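Local coordinates for protein VP1 (Merkel cell polyomavirus, PDB 4FMH) that forms the pentameric building blocks of the polyomavirus capsid shell and, on their surface, binds sialylated glycans through a site required for infection, at residues T47-L52 with K64-A69; P163-T168 with N194-V199; V148-T153 with K177-D182. All blocks are in the same frame, centred on the assembly; numbering follows the deposited sequence.

Interaction 1: T47-L52 with K64-A69; sequences TYTYDL and KENLPA. With SIA (N-acetyl-alpha-neuraminic acid), chain U.
Glu65 lays its aliphatic stem, not its charge, against the ring of Tyr50: CB lies 3.8 Å from the ring centroid, a CH-pi contact over one face and shifted toward the rim. CG follows over the far half of the ring, near CE2 and CZ; the bend at chi2 (76°) places CD, and the carboxylate plane lies 21° from that of the ring. Beside this pair the backbones join through a hydrogen bond from Tyr50 N to Glu65 O, 3.2 Å long. Both segments belong to the long loop between strands 11-28 and 71-76 of the VP1 jelly roll, and Tyr50 and Asp51 line its sialic acid pocket. The CB of Asp51 points away from 64-69, and its OD1 takes the N-H of the N-acetyl group from SIA N5 at 2.8 Å, nearly straight (163°); OD2 is held by a salt bridge to Lys264. The acetyl methyl C11 rests 3.7 Å from Tyr50 CD1. Asn66 ND2 donates to Asp51 O at 3.0 Å, tying the backbone of a sugar-binding residue to 64-69. Leu52 CD2 slides past Asn66 CB, and Thr49 CG2 meets Pro68 CG at 3.6 Å.

Interaction 2: P163-T168 with N194-V199; sequences PITIET and NYPIEV
Ile164 and Tyr195 run side by side and point the same way, with CG2 of the isoleucine beside CE2 of the ring and CD1 beside CZ and OH. Ile164 CB sits over the ring face, 4.2 Å from the centroid and 27° off the normal, a CH-pi contact. The two branches share the ring between them: CG2, anti to the backbone N, touches CE2 at 3.5 Å, while CD1 reaches the phenol end and lies 3.4 Å from Tyr195 OH. That hydroxyl has its polar partner in Asp190, and Trp200 meets the tyrosine ring edge-to-face.

The two prolines are set differently. Pro163 and Pro196 cross at about a right angle, with Pro163 CB 3.6 Å from Pro196 CG, and Pro196 CD also comes close to Ile164 O. Thr165 crosses Pro196 and Val199 in the same perpendicular manner, using its methyl CG2 for both. Further on, at the first turn of the short helix 166-170, Ile166 CG1 packs against Val199 CG1 at 3.8 Å. Thr165 holds the N-cap position, and its backbone N donates to Thr168 OG1 at 3.0 Å, a bond that helps to fix the start of the helix.

A single hydrogen bond joins the segments, Ile164 N to Asn194 O at 2.8 Å. Ile164 O turns instead to the indole N-H of Trp200. The contact thus seats the helix start on the loop between strands 186-189 and 200-202 of the small three-stranded sheet. The N-H and C=O of Ile164 are both bonded, to Asn194 O and to the indole of Trp200, so apolar shape carries most of the contact and one hydrogen bond across it fixes its register at Ile164.

Interaction 3: V148-T153 with K177-D182; sequences VLDYQT and KNQGLD
An Asx turn coincides with a type I beta turn in 148-153, and Gln179, at the end of a 3-10 turn, bonds the N-H of Tyr151 within it. Inside the turn Asp150 OD1 accepts from Gln152 N, while Asp150 O receives both the N and OG1 of Thr153. The Gln179 side chain is extended beyond CG (chi2 163°), and its OE1 takes Tyr151 N at 3.0 Å, in the amide plane on a lone pair and almost straight (176°). The same oxygen lies in plane at the edge of the Tyr151 ring, 3.3 Å from CD2. On the way, Gln179 CG passes 3.4 Å from Leu149 O. The backbones meet at Val148 N, which donates to Asn178 O at 3.0 Å, and a water bridges Val148 O and Gln179 O. Gln179 NE2 donates to Tyr46 O and Asn44 O of a neighbouring subunit, so one amide serves the loop pair with its oxygen and the pentamer interface with its nitrogen. Tyr151 OH likewise meets Asn44 of that subunit. The pair links the loop after strand 142-146 to the one before strand 186-189, with Asn178 packed on Ile166 and Leu170 of helix 166-170.

How the interactions relate
Interactions 2 and 3 are buried contacts whose segments alternate along the chain; both involve the loops around helix 166-170 and the small three-stranded sheet, and they touch where Ile166 meets Asn178 and Val148 meets Val199. Interaction 1 closes earlier and is only partly buried, one side reaching the glycan. It joins interaction 2 through Pro68 O and Ile197 N, a probable hydrogen bond; from interaction 3 it stays about 7 Å (nearest atoms) within the chain, yet across the subunit boundary Tyr48 OH bonds Leu149 O of a neighbouring copy. Chemistry follows place: CH-pi, apolar and hydrogen-bonded contacts beside a sugar at interaction 1, mostly apolar side chains at interaction 2, amide and water bonds at interaction 3.

Interaction 1: T47-L52 with K64-A69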
loop_
_atom_site.group_PDB
_atom_site.type_symbol
_atom_site.label_atom_id
_atom_site.label_comp_id
_atom_site.label_asym_id
_atom_site.label_seq_id
_atom_site.Cartn_x
_atom_site.Cartn_y
_atom_site.Cartn_z
ATOM N N THR B 47 -11.143 2.725 -28.035
ATOM C CA THR B 47 -10.506 2.531 -26.706
ATOM C C THR B 47 -11.388 2.961 -25.529
ATOM O O THR B 47 -10.931 2.987 -24.382
ATOM C CB THR B 47 -9.038 3.100 -26.579
ATOM O OG1 THR B 47 -9.070 4.517 -26.370
ATOM C CG2 THR B 47 -8.191 2.762 -27.806
ATOM N N TYR B 48 -12.650 3.263 -25.824
ATOM C CA TYR B 48 -13.648 3.598 -24.809
ATOM C C TYR B 48 -14.915 2.751 -24.973
ATOM O O TYR B 48 -15.113 2.075 -26.000
ATOM C CB TYR B 48 -14.044 5.083 -24.887
ATOM C CG TYR B 48 -12.928 6.071 -24.661
ATOM C CD1 TYR B 48 -12.709 6.622 -23.393
ATOM C CD2 TYR B 48 -12.101 6.480 -25.716
ATOM C CE1 TYR B 48 -11.685 7.539 -23.175
ATOM C CE2 TYR B 48 -11.077 7.405 -25.508
ATOM C CZ TYR B 48 -10.879 7.921 -24.233
ATOM O OH TYR B 48 -9.870 8.826 -24.016
ATOM N N THR B 49 -15.765 2.794 -23.954
ATOM C CA THR B 49 -17.130 2.309 -24.052
ATOM C C THR B 49 -17.994 3.489 -24.499
ATOM O O THR B 49 -17.486 4.603 -24.694
ATOM C CB THR B 49 -17.670 1.808 -22.687
ATOM O OG1 THR B 49 -17.688 2.892 -21.746
ATOM C CG2 THR B 49 -16.826 0.667 -22.139
ATOM N N TYR B 50 -19.293 3.250 -24.666
ATOM C CA TYR B 50 -20.258 4.349 -24.683
ATOM C C TYR B 50 -20.585 4.715 -23.231
ATOM O O TYR B 50 -19.835 4.367 -22.314
ATOM C CB TYR B 50 -21.524 3.984 -25.481
ATOM C CG TYR B 50 -21.369 4.037 -26.991
ATOM C CD1 TYR B 50 -20.164 4.428 -27.589
ATOM C CD2 TYR B 50 -22.449 3.739 -27.827
ATOM C CE1 TYR B 50 -20.035 4.494 -28.972
ATOM C CE2 TYR B 50 -22.330 3.800 -29.209
ATOM C CZ TYR B 50 -21.122 4.175 -29.775
ATOM O OH TYR B 50 -21.006 4.236 -31.144
ATOM N N ASP B 51 -21.693 5.409 -23.009
ATOM C CA ASP B 51 -22.021 5.850 -21.657
ATOM C C ASP B 51 -22.659 4.738 -20.837
ATOM O O ASP B 51 -23.656 4.137 -21.242
ATOM C CB ASP B 51 -22.893 7.108 -21.700
ATOM C CG ASP B 51 -22.218 8.246 -22.441
ATOM O OD1 ASP B 51 -22.909 8.952 -23.207
ATOM O OD2 ASP B 51 -20.988 8.427 -22.270
ATOM N N LEU B 52 -22.055 4.459 -19.689
ATOM C CA LEU B 52 -22.524 3.405 -18.802
ATOM C C LEU B 52 -23.555 3.964 -17.829
ATOM O O LEU B 52 -23.284 4.924 -17.103
ATOM C CB LEU B 52 -21.342 2.775 -18.053
ATOM C CG LEU B 52 -20.355 2.002 -18.937
ATOM C CD1 LEU B 52 -18.966 1.992 -18.315
ATOM C CD2 LEU B 52 -20.840 0.582 -19.218
ATOM N N LYS B 64 -23.338 -3.788 -27.128
ATOM C CA LYS B 64 -21.962 -4.249 -27.360
ATOM C C LYS B 64 -20.929 -3.209 -26.953
ATOM O O LYS B 64 -19.869 -3.555 -26.421
ATOM C CB LYS B 64 -21.727 -4.554 -28.842
ATOM C CG LYS B 64 -22.446 -5.753 -29.410
ATOM C CD LYS B 64 -21.971 -6.012 -30.847
ATOM C CE LYS B 64 -22.111 -4.767 -31.728
ATOM N NZ LYS B 64 -21.020 -4.680 -32.731
ATOM N N GLU B 65 -21.240 -1.939 -27.219
ATOM C CA GLU B 65 -20.296 -0.843 -26.986
ATOM C C GLU B 65 -20.023 -0.609 -25.499
ATOM O O GLU B 65 -19.075 0.084 -25.147
ATOM C CB GLU B 65 -20.781 0.449 -27.646
ATOM C CG GLU B 65 -20.707 0.458 -29.178
ATOM C CD GLU B 65 -21.812 -0.344 -29.864
ATOM O OE1 GLU B 65 -22.844 -0.662 -29.222
ATOM O OE2 GLU B 65 -21.640 -0.658 -31.062
ATOM N N ASN B 66 -20.849 -1.207 -24.640
ATOM C CA ASN B 66 -20.698 -1.070 -23.192
ATOM C C ASN B 66 -20.134 -2.311 -22.507
ATOM O O ASN B 66 -20.204 -2.444 -21.276
ATOM C CB ASN B 66 -22.024 -0.647 -22.557
ATOM C CG ASN B 66 -22.278 0.845 -22.689
ATOM O OD1 ASN B 66 -21.422 1.596 -23.167
ATOM N ND2 ASN B 66 -23.457 1.281 -22.271
ATOM N N LEU B 67 -19.548 -3.197 -23.313
ATOM C CA LEU B 67 -19.038 -4.470 -22.827
ATOM C C LEU B 67 -17.551 -4.672 -23.181
ATOM O O LEU B 67 -17.231 -5.362 -24.170
ATOM C CB LEU B 67 -19.910 -5.622 -23.365
ATOM C CG LEU B 67 -21.404 -5.589 -22.976
ATOM C CD1 LEU B 67 -22.239 -6.581 -23.787
ATOM C CD2 LEU B 67 -21.609 -5.811 -21.463
ATOM N N PRO B 68 -16.633 -4.062 -22.381
ATOM C CA PRO B 68 -15.202 -4.301 -22.586
ATOM C C PRO B 68 -14.906 -5.797 -22.600
ATOM O O PRO B 68 -15.481 -6.567 -21.814
ATOM C CB PRO B 68 -14.545 -3.618 -21.374
ATOM C CG PRO B 68 -15.503 -2.517 -21.022
ATOM C CD PRO B 68 -16.875 -3.106 -21.281
ATOM N N ALA B 69 -14.034 -6.200 -23.513
ATOM C CA ALA B 69 -13.749 -7.607 -23.734
ATOM C C ALA B 69 -12.242 -7.846 -23.693
ATOM O O ALA B 69 -11.456 -6.902 -23.792
ATOM C CB ALA B 69 -14.341 -8.051 -25.080
HETATM C C1 SIA U . -23.609 13.646 -23.235
HETATM C C2 SIA U . -23.227 13.871 -24.700
HETATM C C3 SIA U . -21.728 13.569 -24.883
HETATM C C4 SIA U . -21.379 12.076 -24.898
HETATM C C5 SIA U . -22.282 11.301 -25.854
HETATM C C6 SIA U . -23.767 11.611 -25.623
HETATM C C7 SIA U . -24.625 10.950 -26.717
HETATM C C8 SIA U . -26.120 10.840 -26.381
HETATM C C9 SIA U . -26.874 12.162 -26.497
HETATM C C10 SIA U . -21.519 9.128 -26.710
HETATM C C11 SIA U . -21.273 7.691 -26.376
HETATM N N5 SIA U . -21.992 9.882 -25.711
HETATM O O1A SIA U . -22.752 13.860 -22.342
HETATM O O1B SIA U . -24.771 13.268 -22.943
HETATM O O4 SIA U . -20.011 11.875 -25.298
HETATM O O6 SIA U . -24.007 13.035 -25.587
HETATM O O7 SIA U . -24.430 11.631 -27.965
HETATM O O8 SIA U . -26.754 9.887 -27.248
HETATM O O9 SIA U . -27.012 12.711 -25.185
HETATM O O10 SIA U . -21.301 9.565 -27.828
#

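Interaction 2: P163-T168 with N194-V199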
loop_
_atom_site.group_PDB
_atom_site.type_symbol
_atom_site.label_atom_id
_atom_site.label_comp_id
_atom_site.label_asym_id
_atom_site.label_seq_id
_atom_site.Cartn_x
_atom_site.Cartn_y
_atom_site.Cartn_z
ATOM N N PRO B 163 -21.485 -10.447 -28.468
ATOM C CA PRO B 163 -20.334 -11.171 -27.929
ATOM C C PRO B 163 -20.711 -12.594 -27.509
ATOM O O PRO B 163 -21.889 -12.942 -27.498
ATOM C CB PRO B 163 -19.966 -10.346 -26.695
ATOM C CG PRO B 163 -21.261 -9.801 -26.229
ATOM C CD PRO B 163 -22.061 -9.518 -27.478
ATOM N N ILE B 164 -19.714 -13.404 -27.165
ATOM C CA ILE B 164 -19.967 -14.731 -26.615
ATOM C C ILE B 164 -20.155 -14.625 -25.105
ATOM O O ILE B 164 -19.267 -14.162 -24.397
ATOM C CB ILE B 164 -18.832 -15.723 -26.963
ATOM C CG1 ILE B 164 -18.805 -15.971 -28.478
ATOM C CG2 ILE B 164 -19.020 -17.053 -26.205
ATOM C CD1 ILE B 164 -17.439 -16.276 -29.019
ATOM N N THR B 165 -21.321 -15.048 -24.623
ATOM C CA THR B 165 -21.619 -15.020 -23.190
ATOM C C THR B 165 -22.118 -16.393 -22.728
ATOM O O THR B 165 -22.072 -17.357 -23.491
ATOM C CB THR B 165 -22.632 -13.897 -22.827
ATOM O OG1 THR B 165 -23.879 -14.136 -23.489
ATOM C CG2 THR B 165 -22.099 -12.514 -23.236
ATOM N N ILE B 166 -22.565 -16.484 -21.477
ATOM C CA ILE B 166 -22.943 -17.764 -20.882
ATOM C C ILE B 166 -24.099 -18.434 -21.633
ATOM O O ILE B 166 -24.064 -19.642 -21.885
ATOM C CB ILE B 166 -23.244 -17.636 -19.362
ATOM C CG1 ILE B 166 -21.983 -17.184 -18.604
ATOM C CG2 ILE B 166 -23.757 -18.965 -18.794
ATOM C CD1 ILE B 166 -22.156 -17.075 -17.074
ATOM N N GLU B 167 -25.114 -17.654 -21.996
ATOM C CA GLU B 167 -26.236 -18.183 -22.779
ATOM C C GLU B 167 -25.744 -18.836 -24.084
ATOM O O GLU B 167 -26.270 -19.870 -24.503
ATOM C CB GLU B 167 -27.284 -17.091 -23.060
ATOM C CG GLU B 167 -28.544 -17.607 -23.768
ATOM C CD GLU B 167 -29.715 -16.626 -23.738
ATOM O OE1 GLU B 167 -29.638 -15.589 -23.038
ATOM O OE2 GLU B 167 -30.722 -16.902 -24.426
ATOM N N THR B 168 -24.726 -18.235 -24.702
ATOM C CA THR B 168 -24.108 -18.787 -25.907
ATOM C C THR B 168 -23.582 -20.211 -25.692
ATOM O O THR B 168 -23.836 -21.092 -26.507
ATOM C CB THR B 168 -22.948 -17.900 -26.427
ATOM O OG1 THR B 168 -23.330 -16.521 -26.365
ATOM C CG2 THR B 168 -22.581 -18.277 -27.870
ATOM N N ASN B 194 -14.374 -10.368 -28.137
ATOM C CA ASN B 194 -15.692 -11.018 -28.126
ATOM C C ASN B 194 -16.131 -11.700 -26.830
ATOM O O ASN B 194 -17.269 -12.170 -26.726
ATOM C CB ASN B 194 -15.818 -12.004 -29.289
ATOM C CG ASN B 194 -16.611 -11.436 -30.438
ATOM O OD1 ASN B 194 -17.846 -11.508 -30.453
ATOM N ND2 ASN B 194 -15.910 -10.862 -31.415
ATOM N N TYR B 195 -15.239 -11.757 -25.848
ATOM C CA TYR B 195 -15.567 -12.362 -24.572
ATOM C C TYR B 195 -15.580 -11.250 -23.529
ATOM O O TYR B 195 -14.518 -10.739 -23.172
ATOM C CB TYR B 195 -14.548 -13.448 -24.214
ATOM C CG TYR B 195 -14.686 -14.698 -25.058
ATOM C CD1 TYR B 195 -14.021 -14.820 -26.277
ATOM C CD2 TYR B 195 -15.489 -15.755 -24.635
ATOM C CE1 TYR B 195 -14.152 -15.971 -27.059
ATOM C CE2 TYR B 195 -15.630 -16.910 -25.404
ATOM C CZ TYR B 195 -14.960 -17.008 -26.615
ATOM O OH TYR B 195 -15.096 -18.144 -27.378
ATOM N N PRO B 196 -16.785 -10.837 -23.074
ATOM C CA PRO B 196 -16.846 -9.708 -22.134
ATOM C C PRO B 196 -16.187 -10.018 -20.796
ATOM O O PRO B 196 -16.367 -11.099 -20.229
ATOM C CB PRO B 196 -18.350 -9.469 -21.946
ATOM C CG PRO B 196 -18.996 -10.070 -23.188
ATOM C CD PRO B 196 -18.129 -11.279 -23.489
ATOM N N ILE B 197 -15.423 -9.049 -20.314
ATOM C CA ILE B 197 -14.762 -9.130 -19.029
ATOM C C ILE B 197 -15.759 -9.338 -17.876
ATOM O O ILE B 197 -15.494 -10.133 -16.963
ATOM C CB ILE B 197 -13.884 -7.883 -18.813
ATOM C CG1 ILE B 197 -12.750 -7.862 -19.855
ATOM C CG2 ILE B 197 -13.345 -7.811 -17.372
ATOM C CD1 ILE B 197 -12.126 -6.474 -20.074
ATOM N N GLU B 198 -16.908 -8.656 -17.928
ATOM C CA GLU B 198 -17.899 -8.754 -16.848
ATOM C C GLU B 198 -18.618 -10.111 -16.819
ATOM O O GLU B 198 -19.386 -10.400 -15.898
ATOM C CB GLU B 198 -18.912 -7.599 -16.909
ATOM C CG GLU B 198 -20.031 -7.777 -17.956
ATOM C CD GLU B 198 -21.120 -6.714 -17.816
ATOM O OE1 GLU B 198 -20.771 -5.521 -17.702
ATOM O OE2 GLU B 198 -22.320 -7.069 -17.823
ATOM N N VAL B 199 -18.364 -10.940 -17.827
ATOM C CA VAL B 199 -18.975 -12.262 -17.890
ATOM C C VAL B 199 -17.967 -13.378 -17.595
ATOM O O VAL B 199 -18.322 -14.389 -16.988
ATOM C CB VAL B 199 -19.624 -12.523 -19.271
ATOM C CG1 VAL B 199 -20.164 -13.948 -19.346
ATOM C CG2 VAL B 199 -20.729 -11.513 -19.550
#

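Interaction 3: V148-T153 with K177-D182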
loop_
_atom_site.group_PDB
_atom_site.type_symbol
_atom_site.label_atom_id
_atom_site.label_comp_id
_atom_site.label_asym_id
_atom_site.label_seq_id
_atom_site.Cartn_x
_atom_site.Cartn_y
_atom_site.Cartn_z
ATOM N N VAL B 148 -21.629 -13.946 -13.574
ATOM C CA VAL B 148 -22.134 -12.594 -13.747
ATOM C C VAL B 148 -22.746 -12.013 -12.474
ATOM O O VAL B 148 -23.237 -12.745 -11.611
ATOM C CB VAL B 148 -23.155 -12.500 -14.903
ATOM C CG1 VAL B 148 -22.480 -12.814 -16.238
ATOM C CG2 VAL B 148 -24.346 -13.430 -14.653
ATOM N N LEU B 149 -22.700 -10.685 -12.376
ATOM C CA LEU B 149 -23.354 -9.947 -11.305
ATOM C C LEU B 149 -24.853 -10.254 -11.250
ATOM O O LEU B 149 -25.399 -10.510 -10.175
ATOM C CB LEU B 149 -23.129 -8.446 -11.494
ATOM C CG LEU B 149 -23.471 -7.517 -10.324
ATOM C CD1 LEU B 149 -22.430 -7.612 -9.220
ATOM C CD2 LEU B 149 -23.580 -6.080 -10.813
ATOM N N ASP B 150 -25.505 -10.258 -12.411
ATOM C CA ASP B 150 -26.957 -10.425 -12.474
ATOM C C ASP B 150 -27.332 -11.402 -13.588
ATOM O O ASP B 150 -27.136 -11.106 -14.769
ATOM C CB ASP B 150 -27.612 -9.048 -12.675
ATOM C CG ASP B 150 -29.135 -9.102 -12.769
ATOM O OD1 ASP B 150 -29.739 -10.192 -12.622
ATOM O OD2 ASP B 150 -29.729 -8.019 -13.001
ATOM N N TYR B 151 -27.880 -12.558 -13.208
ATOM C CA TYR B 151 -28.213 -13.607 -14.181
ATOM C C TYR B 151 -29.325 -13.185 -15.146
ATOM O O TYR B 151 -29.479 -13.775 -16.218
ATOM C CB TYR B 151 -28.582 -14.929 -13.485
ATOM C CG TYR B 151 -30.059 -15.089 -13.183
ATOM C CD1 TYR B 151 -30.913 -15.731 -14.086
ATOM C CD2 TYR B 151 -30.606 -14.576 -12.010
ATOM C CE1 TYR B 151 -32.269 -15.871 -13.817
ATOM C CE2 TYR B 151 -31.955 -14.711 -11.731
ATOM C CZ TYR B 151 -32.781 -15.359 -12.637
ATOM O OH TYR B 151 -34.119 -15.487 -12.359
ATOM N N GLN B 152 -30.095 -12.168 -14.757
ATOM C CA GLN B 152 -31.210 -11.687 -15.578
ATOM C C GLN B 152 -30.787 -10.719 -16.684
ATOM O O GLN B 152 -31.610 -10.347 -17.522
ATOM C CB GLN B 152 -32.309 -11.074 -14.703
ATOM C CG GLN B 152 -33.022 -12.094 -13.827
ATOM C CD GLN B 152 -34.179 -11.512 -13.025
ATOM O OE1 GLN B 152 -34.274 -10.305 -12.822
ATOM N NE2 GLN B 152 -35.062 -12.380 -12.563
ATOM N N THR B 153 -29.511 -10.331 -16.691
ATOM C CA THR B 153 -28.960 -9.482 -17.744
ATOM C C THR B 153 -29.152 -10.145 -19.119
ATOM O O THR B 153 -28.872 -11.340 -19.294
ATOM C CB THR B 153 -27.456 -9.187 -17.517
ATOM O OG1 THR B 153 -27.244 -8.713 -16.173
ATOM C CG2 THR B 153 -26.955 -8.140 -18.499
ATOM N N LYS B 177 -27.933 -19.755 -10.669
ATOM C CA LYS B 177 -26.643 -20.393 -10.372
ATOM C C LYS B 177 -25.450 -19.726 -11.064
ATOM O O LYS B 177 -24.309 -19.891 -10.631
ATOM C CB LYS B 177 -26.676 -21.898 -10.667
ATOM C CG LYS B 177 -26.703 -22.269 -12.142
ATOM C CD LYS B 177 -26.442 -23.767 -12.350
ATOM C CE LYS B 177 -27.578 -24.625 -11.824
ATOM N NZ LYS B 177 -27.200 -26.065 -11.768
ATOM N N ASN B 178 -25.721 -18.969 -12.127
ATOM C CA ASN B 178 -24.674 -18.251 -12.860
ATOM C C ASN B 178 -24.231 -16.957 -12.189
ATOM O O ASN B 178 -23.356 -16.242 -12.698
ATOM C CB ASN B 178 -25.107 -17.994 -14.301
ATOM C CG ASN B 178 -25.333 -19.267 -15.055
ATOM O OD1 ASN B 178 -26.437 -19.527 -15.529
ATOM N ND2 ASN B 178 -24.293 -20.091 -15.152
ATOM N N GLN B 179 -24.840 -16.663 -11.045
ATOM C CA GLN B 179 -24.310 -15.639 -10.157
ATOM C C GLN B 179 -23.215 -16.240 -9.258
ATOM O O GLN B 179 -22.440 -15.510 -8.639
ATOM C CB GLN B 179 -25.441 -14.985 -9.349
ATOM C CG GLN B 179 -26.147 -13.870 -10.116
ATOM C CD GLN B 179 -27.511 -13.479 -9.545
ATOM O OE1 GLN B 179 -28.356 -12.944 -10.263
ATOM N NE2 GLN B 179 -27.722 -13.731 -8.260
ATOM N N GLY B 180 -23.169 -17.569 -9.203
ATOM C CA GLY B 180 -22.089 -18.310 -8.546
ATOM C C GLY B 180 -21.294 -19.093 -9.579
ATOM O O GLY B 180 -21.400 -18.831 -10.781
ATOM N N LEU B 181 -20.491 -20.046 -9.120
ATOM C CA LEU B 181 -19.715 -20.882 -10.035
ATOM C C LEU B 181 -20.571 -22.034 -10.556
ATOM O O LEU B 181 -20.928 -22.944 -9.799
ATOM C CB LEU B 181 -18.440 -21.410 -9.365
ATOM C CG LEU B 181 -17.308 -21.894 -10.287
ATOM C CD1 LEU B 181 -16.027 -22.090 -9.490
ATOM C CD2 LEU B 181 -17.677 -23.185 -11.046
ATOM N N ASP B 182 -20.902 -21.972 -11.847
ATOM C CA ASP B 182 -21.581 -23.069 -12.550
ATOM C C ASP B 182 -20.541 -23.750 -13.448
ATOM O O ASP B 182 -20.018 -23.126 -14.367
ATOM C CB ASP B 182 -22.757 -22.526 -13.373
ATOM C CG ASP B 182 -23.387 -23.567 -14.316
ATOM O OD1 ASP B 182 -23.133 -24.783 -14.198
ATOM O OD2 ASP B 182 -24.163 -23.143 -15.201
HETATM O O HOH W 1 -22.703 -12.861 -8.890
HETATM O O HOH W 2 -30.669 -11.595 -10.356
#